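Phosphotriesterase family protein (Listeria monocytogenes serotype 4b str. H7858, PDB 3PNZ) probably hydrolyses phosphorylated sugar lactones, as a zinc-dependent lactonase of the amidohydrolase fold. Local coordinates at residues I184-I198 and Y210-Y224. Sequence-based numbering, arbitrary orientation.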
ATOM      1  N   ILE A 184      -0.302   0.903  -9.918  1.00 15.49           N
ATOM      2  CA  ILE A 184       0.551   1.904  -9.278  1.00 14.37           C
ATOM      3  C   ILE A 184      -0.099   2.329  -7.968  1.00 15.50           C
ATOM      4  O   ILE A 184      -1.318   2.507  -7.898  1.00 16.87           O
ATOM      5  CB  ILE A 184       0.723   3.153 -10.176  1.00 15.11           C
ATOM      6  CG1 ILE A 184       1.289   2.765 -11.546  1.00 16.94           C
ATOM      7  CG2 ILE A 184       1.643   4.171  -9.508  1.00 15.34           C
ATOM      8  CD1 ILE A 184       1.042   3.820 -12.621  1.00 20.45           C
ATOM      9  N   HIS A 185       0.721   2.487  -6.930  1.00 16.35           N
ATOM     10  CA  HIS A 185       0.234   2.949  -5.628  1.00 16.09           C
ATOM     11  C   HIS A 185       1.071   4.147  -5.231  1.00 16.06           C
ATOM     12  O   HIS A 185       2.257   4.199  -5.529  1.00 18.22           O
ATOM     13  CB  HIS A 185       0.379   1.844  -4.583  1.00 16.95           C
ATOM     14  CG  HIS A 185      -0.200   2.192  -3.245  1.00 18.25           C
ATOM     15  ND1 HIS A 185      -1.544   2.438  -3.062  1.00 17.65           N
ATOM     16  CD2 HIS A 185       0.373   2.302  -2.023  1.00 21.18           C
ATOM     17  CE1 HIS A 185      -1.772   2.703  -1.786  1.00 22.03           C
ATOM     18  NE2 HIS A 185      -0.625   2.632  -1.135  1.00 23.32           N
ATOM     19  N   SER A 186       0.460   5.126  -4.575  1.00 15.25           N
ATOM     20  CA  SER A 186       1.255   6.244  -4.069  1.00 16.56           C
ATOM     21  C   SER A 186       1.089   6.429  -2.564  1.00 16.87           C
ATOM     22  O   SER A 186       0.045   6.118  -1.993  1.00 16.85           O
ATOM     23  CB  SER A 186       0.918   7.542  -4.808  1.00 17.48           C
ATOM     24  OG  SER A 186      -0.343   8.052  -4.410  1.00 19.49           O
ATOM     25  N   HIS A 187       2.150   6.908  -1.928  1.00 17.06           N
ATOM     26  CA  HIS A 187       2.058   7.404  -0.567  1.00 16.36           C
ATOM     27  C   HIS A 187       1.830   8.907  -0.645  1.00 16.58           C
ATOM     28  O   HIS A 187       2.555   9.595  -1.345  1.00 17.05           O
ATOM     29  CB  HIS A 187       3.366   7.136   0.173  1.00 20.96           C
ATOM     30  CG  HIS A 187       3.507   7.913   1.441  1.00 19.53           C
ATOM     31  ND1 HIS A 187       3.180   7.390   2.671  1.00 21.31           N
ATOM     32  CD2 HIS A 187       3.942   9.176   1.670  1.00 19.76           C
ATOM     33  CE1 HIS A 187       3.407   8.297   3.610  1.00 23.54           C
ATOM     34  NE2 HIS A 187       3.871   9.390   3.028  1.00 19.71           N
ATOM     35  N   THR A 188       0.804   9.403   0.041  1.00 16.00           N
ATOM     36  CA  THR A 188       0.686  10.835   0.260  1.00 16.02           C
ATOM     37  C   THR A 188       0.962  11.080   1.737  1.00 18.83           C
ATOM     38  O   THR A 188       0.509  10.324   2.603  1.00 18.38           O
ATOM     39  CB  THR A 188      -0.694  11.417  -0.119  1.00 16.66           C
ATOM     40  OG1 THR A 188      -1.721  10.833   0.690  1.00 19.13           O
ATOM     41  CG2 THR A 188      -1.001  11.201  -1.603  1.00 16.53           C
ATOM     42  N   GLU A 189       1.727  12.121   2.020  1.00 17.98           N
ATOM     43  CA  GLU A 189       2.039  12.452   3.404  1.00 16.82           C
ATOM     44  C   GLU A 189       0.887  13.280   3.967  1.00 15.52           C
ATOM     45  O   GLU A 189       0.598  14.373   3.472  1.00 16.57           O
ATOM     46  CB  GLU A 189       3.346  13.232   3.472  1.00 15.56           C
ATOM     47  CG  GLU A 189       3.843  13.445   4.889  1.00 18.43           C
ATOM     48  CD  GLU A 189       4.098  12.143   5.628  1.00 23.94           C
ATOM     49  OE1 GLU A 189       4.669  11.206   5.021  1.00 23.58           O
ATOM     50  OE2 GLU A 189       3.736  12.058   6.823  1.00 30.25           O
ATOM     51  N   ALA A 190       0.213  12.745   4.980  1.00 16.79           N
ATOM     52  CA  ALA A 190      -0.967  13.402   5.546  1.00 15.82           C
ATOM     53  C   ALA A 190      -2.013  13.678   4.472  1.00 18.46           C
ATOM     54  O   ALA A 190      -2.770  14.639   4.559  1.00 16.35           O
ATOM     55  CB  ALA A 190      -0.574  14.705   6.275  1.00 17.13           C
ATOM     56  N   GLY A 191      -2.052  12.838   3.444  1.00 14.66           N
ATOM     57  CA  GLY A 191      -3.077  12.995   2.426  1.00 14.09           C
ATOM     58  C   GLY A 191      -2.912  14.202   1.519  1.00 16.41           C
ATOM     59  O   GLY A 191      -3.867  14.621   0.859  1.00 16.20           O
ATOM     60  N   THR A 192      -1.705  14.764   1.474  1.00 13.69           N
ATOM     61  CA  THR A 192      -1.442  15.917   0.619  1.00 13.90           C
ATOM     62  C   THR A 192      -0.815  15.555  -0.735  1.00 14.58           C
ATOM     63  O   THR A 192      -0.224  14.488  -0.905  1.00 15.99           O
ATOM     64  CB  THR A 192      -0.517  16.933   1.320  1.00 15.95           C
ATOM     65  OG1 THR A 192       0.787  16.358   1.479  1.00 14.86           O
ATOM     66  CG2 THR A 192      -1.076  17.314   2.691  1.00 16.04           C
ATOM     67  N   MET A 193      -0.979  16.468  -1.688  1.00 14.60           N
ATOM     68  CA  MET A 193      -0.278  16.460  -2.973  1.00 16.38           C
ATOM     69  C   MET A 193      -0.854  15.490  -4.004  1.00 15.67           C
ATOM     70  O   MET A 193      -0.238  15.262  -5.043  1.00 15.52           O
ATOM     71  CB  MET A 193       1.223  16.218  -2.794  1.00 17.80           C
ATOM     72  CG  MET A 193       1.899  17.222  -1.848  1.00 17.25           C
ATOM     73  SD  MET A 193       1.548  18.967  -2.254  1.00 19.05           S
ATOM     74  CE  MET A 193       2.561  19.184  -3.705  1.00 19.58           C
ATOM     75  N   ALA A 194      -2.042  14.947  -3.748  1.00 15.85           N
ATOM     76  CA  ALA A 194      -2.618  14.012  -4.723  1.00 15.64           C
ATOM     77  C   ALA A 194      -2.775  14.636  -6.108  1.00 16.09           C
ATOM     78  O   ALA A 194      -2.462  14.003  -7.117  1.00 17.90           O
ATOM     79  CB  ALA A 194      -3.947  13.455  -4.232  1.00 16.36           C
ATOM     80  N   LEU A 195      -3.263  15.872  -6.171  1.00 15.98           N
ATOM     81  CA  LEU A 195      -3.497  16.493  -7.467  1.00 16.56           C
ATOM     82  C   LEU A 195      -2.194  16.768  -8.213  1.00 16.52           C
ATOM     83  O   LEU A 195      -2.150  16.692  -9.444  1.00 17.47           O
ATOM     84  CB  LEU A 195      -4.320  17.768  -7.319  1.00 16.40           C
ATOM     85  CG  LEU A 195      -5.710  17.551  -6.715  1.00 18.58           C
ATOM     86  CD1 LEU A 195      -6.381  18.907  -6.482  1.00 26.43           C
ATOM     87  CD2 LEU A 195      -6.562  16.654  -7.608  1.00 20.19           C
ATOM     88  N   GLU A 196      -1.140  17.090  -7.466  1.00 15.99           N
ATOM     89  CA  GLU A 196       0.164  17.305  -8.076  1.00 16.68           C
ATOM     90  C   GLU A 196       0.808  15.991  -8.539  1.00 17.26           C
ATOM     91  O   GLU A 196       1.465  15.957  -9.583  1.00 19.03           O
ATOM     92  CB  GLU A 196       1.095  18.074  -7.139  1.00 16.52           C
ATOM     93  CG  GLU A 196       0.651  19.528  -6.919  1.00 18.32           C
ATOM     94  CD  GLU A 196      -0.506  19.665  -5.943  1.00 22.85           C
ATOM     95  OE1 GLU A 196      -0.874  18.674  -5.280  1.00 20.71           O
ATOM     96  OE2 GLU A 196      -1.050  20.784  -5.823  1.00 27.26           O
ATOM     97  N   GLN A 197       0.624  14.921  -7.766  1.00 16.34           N
ATOM     98  CA  GLN A 197       1.054  13.598  -8.207  1.00 15.31           C
ATOM     99  C   GLN A 197       0.377  13.283  -9.533  1.00 18.22           C
ATOM    100  O   GLN A 197       1.014  12.825 -10.480  1.00 18.00           O
ATOM    101  CB  GLN A 197       0.660  12.523  -7.202  1.00 15.98           C
ATOM    102  CG  GLN A 197       1.435  12.560  -5.891  1.00 18.11           C
ATOM    103  CD  GLN A 197       1.062  11.401  -4.992  1.00 18.52           C
ATOM    104  OE1 GLN A 197       0.123  10.654  -5.275  1.00 18.21           O
ATOM    105  NE2 GLN A 197       1.800  11.241  -3.901  1.00 16.67           N
ATOM    106  N   ILE A 198      -0.925  13.535  -9.583  1.00 16.86           N
ATOM    107  CA  ILE A 198      -1.715  13.252 -10.779  1.00 18.22           C
ATOM    108  C   ILE A 198      -1.205  14.026 -11.997  1.00 21.52           C
ATOM    109  O   ILE A 198      -1.149  13.483 -13.096  1.00 19.25           O
ATOM    110  CB  ILE A 198      -3.218  13.487 -10.519  1.00 17.66           C
ATOM    111  CG1 ILE A 198      -3.776  12.331  -9.679  1.00 19.72           C
ATOM    112  CG2 ILE A 198      -3.993  13.670 -11.815  1.00 19.93           C
ATOM    113  CD1 ILE A 198      -5.040  12.671  -8.925  1.00 19.59           C
ATOM    114  N   TYR A 210      -5.324   3.610 -13.144  1.00 17.45           N
ATOM    115  CA  TYR A 210      -4.285   2.626 -12.829  1.00 14.77           C
ATOM    116  C   TYR A 210      -3.592   2.920 -11.503  1.00 18.36           C
ATOM    117  O   TYR A 210      -2.662   2.213 -11.108  1.00 17.85           O
ATOM    118  CB  TYR A 210      -3.206   2.605 -13.918  1.00 17.72           C
ATOM    119  CG  TYR A 210      -3.658   2.139 -15.291  1.00 18.01           C
ATOM    120  CD1 TYR A 210      -4.940   1.643 -15.510  1.00 18.73           C
ATOM    121  CD2 TYR A 210      -2.787   2.202 -16.369  1.00 17.23           C
ATOM    122  CE1 TYR A 210      -5.335   1.225 -16.792  1.00 19.16           C
ATOM    123  CE2 TYR A 210      -3.169   1.783 -17.647  1.00 18.10           C
ATOM    124  CZ  TYR A 210      -4.445   1.299 -17.844  1.00 19.17           C
ATOM    125  OH  TYR A 210      -4.826   0.884 -19.111  1.00 19.12           O
ATOM    126  N   LEU A 211      -4.029   3.985 -10.840  1.00 16.32           N
ATOM    127  CA  LEU A 211      -3.388   4.449  -9.610  1.00 16.94           C
ATOM    128  C   LEU A 211      -4.311   4.267  -8.407  1.00 15.17           C
ATOM    129  O   LEU A 211      -5.503   4.550  -8.499  1.00 17.25           O
ATOM    130  CB  LEU A 211      -3.060   5.939  -9.753  1.00 15.68           C
ATOM    131  CG  LEU A 211      -2.573   6.676  -8.493  1.00 16.57           C
ATOM    132  CD1 LEU A 211      -1.167   6.226  -8.108  1.00 19.25           C
ATOM    133  CD2 LEU A 211      -2.601   8.184  -8.745  1.00 18.34           C
ATOM    134  N   SER A 212      -3.775   3.784  -7.285  1.00 14.73           N
ATOM    135  CA  SER A 212      -4.472   3.929  -6.005  1.00 14.96           C
ATOM    136  C   SER A 212      -3.658   4.882  -5.143  1.00 17.10           C
ATOM    137  O   SER A 212      -2.433   4.770  -5.061  1.00 16.83           O
ATOM    138  CB  SER A 212      -4.666   2.594  -5.280  1.00 17.02           C
ATOM    139  OG  SER A 212      -3.436   1.928  -5.106  1.00 19.99           O
ATOM    140  N   ILE A 213      -4.349   5.825  -4.521  1.00 15.91           N
ATOM    141  CA  ILE A 213      -3.676   6.855  -3.743  1.00 15.94           C
ATOM    142  C   ILE A 213      -3.834   6.550  -2.258  1.00 17.54           C
ATOM    143  O   ILE A 213      -4.947   6.511  -1.727  1.00 17.68           O
ATOM    144  CB  ILE A 213      -4.233   8.236  -4.090  1.00 15.05           C
ATOM    145  CG1 ILE A 213      -4.078   8.499  -5.590  1.00 19.80           C
ATOM    146  CG2 ILE A 213      -3.554   9.338  -3.234  1.00 17.15           C
ATOM    147  CD1 ILE A 213      -4.712   9.780  -6.042  1.00 19.83           C
ATOM    148  N   GLY A 214      -2.706   6.316  -1.598  1.00 17.09           N
ATOM    149  CA  GLY A 214      -2.706   5.964  -0.188  1.00 18.32           C
ATOM    150  C   GLY A 214      -2.974   7.152   0.726  1.00 19.99           C
ATOM    151  O   GLY A 214      -2.720   8.305   0.361  1.00 19.17           O
ATOM    152  N   HIS A 215      -3.521   6.848   1.905  1.00 18.33           N
ATOM    153  CA  HIS A 215      -3.686   7.803   3.007  1.00 17.57           C
ATOM    154  C   HIS A 215      -4.672   8.945   2.736  1.00 18.51           C
ATOM    155  O   HIS A 215      -4.543  10.027   3.293  1.00 17.96           O
ATOM    156  CB  HIS A 215      -2.316   8.328   3.476  1.00 18.81           C
ATOM    157  CG  HIS A 215      -1.286   7.252   3.589  1.00 22.35           C
ATOM    158  ND1 HIS A 215      -1.555   6.028   4.164  1.00 26.26           N
ATOM    159  CD2 HIS A 215      -0.004   7.189   3.155  1.00 22.69           C
ATOM    160  CE1 HIS A 215      -0.479   5.263   4.097  1.00 26.41           C
ATOM    161  NE2 HIS A 215       0.477   5.946   3.494  1.00 23.94           N
ATOM    162  N   MET A 216      -5.680   8.697   1.900  1.00 15.69           N
ATOM    163  CA  MET A 216      -6.691   9.721   1.656  1.00 15.33           C
ATOM    164  C   MET A 216      -7.503  10.060   2.916  1.00 17.40           C
ATOM    165  O   MET A 216      -8.067  11.150   3.033  1.00 19.21           O
ATOM    166  CB  MET A 216      -7.607   9.298   0.498  1.00 17.49           C
ATOM    167  CG  MET A 216      -6.936   9.380  -0.865  1.00 17.74           C
ATOM    168  SD  MET A 216      -6.706  11.068  -1.461  1.00 21.07           S
ATOM    169  CE  MET A 216      -5.094  11.472  -0.777  1.00 16.77           C
ATOM    170  N   ASP A 217      -7.527   9.135   3.868  1.00 16.54           N
ATOM    171  CA  ASP A 217      -8.206   9.346   5.144  1.00 18.86           C
ATOM    172  C   ASP A 217      -7.498  10.373   6.029  1.00 19.27           C
ATOM    173  O   ASP A 217      -8.029  10.749   7.073  1.00 18.48           O
ATOM    174  CB  ASP A 217      -8.242   8.038   5.917  1.00 20.94           C
ATOM    175  CG  ASP A 217      -6.861   7.459   6.082  1.00 23.45           C
ATOM    176  OD1 ASP A 217      -6.345   6.930   5.086  1.00 22.80           O
ATOM    177  OD2 ASP A 217      -6.256   7.598   7.172  1.00 28.44           O
ATOM    178  N   ARG A 218      -6.303  10.810   5.636  1.00 17.08           N
ATOM    179  CA  ARG A 218      -5.568  11.785   6.451  1.00 18.04           C
ATOM    180  C   ARG A 218      -5.985  13.225   6.150  1.00 19.41           C
ATOM    181  O   ARG A 218      -5.652  14.142   6.903  1.00 21.93           O
ATOM    182  CB  ARG A 218      -4.052  11.636   6.276  1.00 16.64           C
ATOM    183  CG  ARG A 218      -3.462  10.338   6.841  1.00 20.34           C
ATOM    184  CD  ARG A 218      -3.426  10.324   8.381  1.00 22.13           C
ATOM    185  NE  ARG A 218      -2.713  11.483   8.915  1.00 21.66           N
ATOM    186  CZ  ARG A 218      -1.388  11.568   9.019  1.00 26.34           C
ATOM    187  NH1 ARG A 218      -0.624  10.552   8.638  1.00 24.57           N
ATOM    188  NH2 ARG A 218      -0.824  12.672   9.503  1.00 25.18           N
ATOM    189  N   ASN A 219      -6.704  13.420   5.048  1.00 16.33           N
ATOM    190  CA  ASN A 219      -7.100  14.762   4.614  1.00 17.71           C
ATOM    191  C   ASN A 219      -8.585  14.691   4.261  1.00 16.94           C
ATOM    192  O   ASN A 219      -8.957  14.505   3.098  1.00 17.17           O
ATOM    193  CB  ASN A 219      -6.230  15.161   3.419  1.00 15.28           C
ATOM    194  CG  ASN A 219      -6.390  16.605   3.008  1.00 17.04           C
ATOM    195  OD1 ASN A 219      -7.218  17.344   3.547  1.00 18.50           O
ATOM    196  ND2 ASN A 219      -5.577  17.021   2.034  1.00 18.58           N
ATOM    197  N   LEU A 220      -9.432  14.800   5.285  1.00 16.40           N
ATOM    198  CA  LEU A 220     -10.855  14.502   5.136  1.00 16.86           C
ATOM    199  C   LEU A 220     -11.599  15.725   4.624  1.00 17.65           C
ATOM    200  O   LEU A 220     -12.255  16.443   5.379  1.00 20.09           O
ATOM    201  CB  LEU A 220     -11.441  14.008   6.467  1.00 17.75           C
ATOM    202  CG  LEU A 220     -10.812  12.703   6.966  1.00 17.75           C
ATOM    203  CD1 LEU A 220     -11.280  12.342   8.387  1.00 19.43           C
ATOM    204  CD2 LEU A 220     -11.105  11.562   5.983  1.00 21.00           C
ATOM    205  N   ASP A 221     -11.490  15.941   3.323  1.00 15.41           N
ATOM    206  CA  ASP A 221     -11.951  17.157   2.679  1.00 14.19           C
ATOM    207  C   ASP A 221     -12.799  16.733   1.487  1.00 17.17           C
ATOM    208  O   ASP A 221     -12.260  16.231   0.507  1.00 17.20           O
ATOM    209  CB  ASP A 221     -10.729  17.941   2.202  1.00 15.79           C
ATOM    210  CG  ASP A 221     -11.082  19.266   1.531  1.00 16.63           C
ATOM    211  OD1 ASP A 221     -12.144  19.363   0.885  1.00 16.39           O
ATOM    212  OD2 ASP A 221     -10.255  20.206   1.625  1.00 18.06           O
ATOM    213  N   PRO A 222     -14.121  16.939   1.563  1.00 16.74           N
ATOM    214  CA  PRO A 222     -15.018  16.446   0.500  1.00 17.08           C
ATOM    215  C   PRO A 222     -14.683  16.994  -0.885  1.00 18.59           C
ATOM    216  O   PRO A 222     -14.723  16.251  -1.866  1.00 18.73           O
ATOM    217  CB  PRO A 222     -16.391  16.972   0.921  1.00 21.26           C
ATOM    218  CG  PRO A 222     -16.272  17.269   2.371  1.00 25.08           C
ATOM    219  CD  PRO A 222     -14.856  17.652   2.622  1.00 18.84           C
ATOM    220  N   TYR A 223     -14.379  18.287  -0.966  1.00 17.20           N
ATOM    221  CA  TYR A 223     -14.096  18.931  -2.243  1.00 17.99           C
ATOM    222  C   TYR A 223     -12.841  18.339  -2.876  1.00 17.54           C
ATOM    223  O   TYR A 223     -12.833  17.982  -4.057  1.00 18.05           O
ATOM    224  CB  TYR A 223     -13.936  20.434  -2.040  1.00 18.88           C
ATOM    225  CG  TYR A 223     -13.774  21.234  -3.307  1.00 19.31           C
ATOM    226  CD1 TYR A 223     -14.849  21.928  -3.857  1.00 23.43           C
ATOM    227  CD2 TYR A 223     -12.546  21.313  -3.950  1.00 19.03           C
ATOM    228  CE1 TYR A 223     -14.702  22.672  -5.014  1.00 21.66           C
ATOM    229  CE2 TYR A 223     -12.391  22.064  -5.106  1.00 19.52           C
ATOM    230  CZ  TYR A 223     -13.467  22.739  -5.628  1.00 23.18           C
ATOM    231  OH  TYR A 223     -13.296  23.478  -6.773  1.00 26.53           O
ATOM    232  N   TYR A 224     -11.784  18.237  -2.077  1.00 15.74           N
ATOM    233  CA  TYR A 224     -10.537  17.600  -2.496  1.00 16.28           C
ATOM    234  C   TYR A 224     -10.756  16.137  -2.874  1.00 17.37           C
ATOM    235  O   TYR A 224     -10.295  15.688  -3.923  1.00 15.23           O
ATOM    236  CB  TYR A 224      -9.528  17.716  -1.350  1.00 15.74           C
ATOM    237  CG  TYR A 224      -8.202  16.998  -1.514  1.00 17.64           C
ATOM    238  CD1 TYR A 224      -7.315  17.342  -2.531  1.00 17.79           C
ATOM    239  CD2 TYR A 224      -7.807  16.025  -0.598  1.00 16.68           C
ATOM    240  CE1 TYR A 224      -6.068  16.708  -2.649  1.00 21.37           C
ATOM    241  CE2 TYR A 224      -6.573  15.395  -0.703  1.00 17.53           C
ATOM    242  CZ  TYR A 224      -5.713  15.742  -1.722  1.00 18.07           C
ATOM    243  OH  TYR A 224      -4.484  15.113  -1.786  1.00 20.62           O
TER
HETATM  244  O   HOH W   1      -2.476  -0.022  -6.708  1.00 20.56           O
HETATM  245  O   HOH W   2       2.326  10.740   9.004  1.00 34.82           O
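Two neighbouring parallel strands of the amidohydrolase TIM barrel, 184-186 and 211-213, carry His-187 and His-215 at their C-terminal ends, where both histidines bind one zinc ion. His-187 ND1 and His-215 NE2 are the ligating atoms; they lie 3.2 Å apart with the ring planes turned 75° against each other, and the carboxylated Lys-154 completes the protein ligands. The second nitrogen of each ring is held by a carboxylate: His-187 NE2 donates to Glu-189 OE1, which it meets from above the carboxylate plane, while His-215 ND1 is hydrogen-bonded to Asp-238.

Deeper along the strands, away from the zinc, His-185 ND1 gives a straight bond to Ser-212 OG, 2.8 Å away and close to the ring plane. The same OG donates to a water that returns a bond to Ile-184 O, and His-185 NE2 is hydrogen-bonded to ND1 of His-22, a ligand of the other zinc. On the helix-facing side of the strands, Ile-213 presents CG2 to Thr-188 CG2 (3.6 Å) and CD1 to Ala-194 and Ile-198 of helix 194-203. Thr-188 OG1, turned between its backbone N and carbonyl carbon (chi1 62°), donates to Gly-214 O at 2.7 Å.

Further out, Ala-190 lies over one face of the Arg-218 guanidinium, whose NH1 reaches Glu-189 OE2 through a water. Gly-191 O is gripped from opposite faces of its carbonyl plane, by Asn-219 ND2 at 3.2 Å and by Tyr-224 OH at 2.8 Å; that phenol oxygen in turn accepts from Ala-194 N, 3.1 Å away in the first turn of the helix.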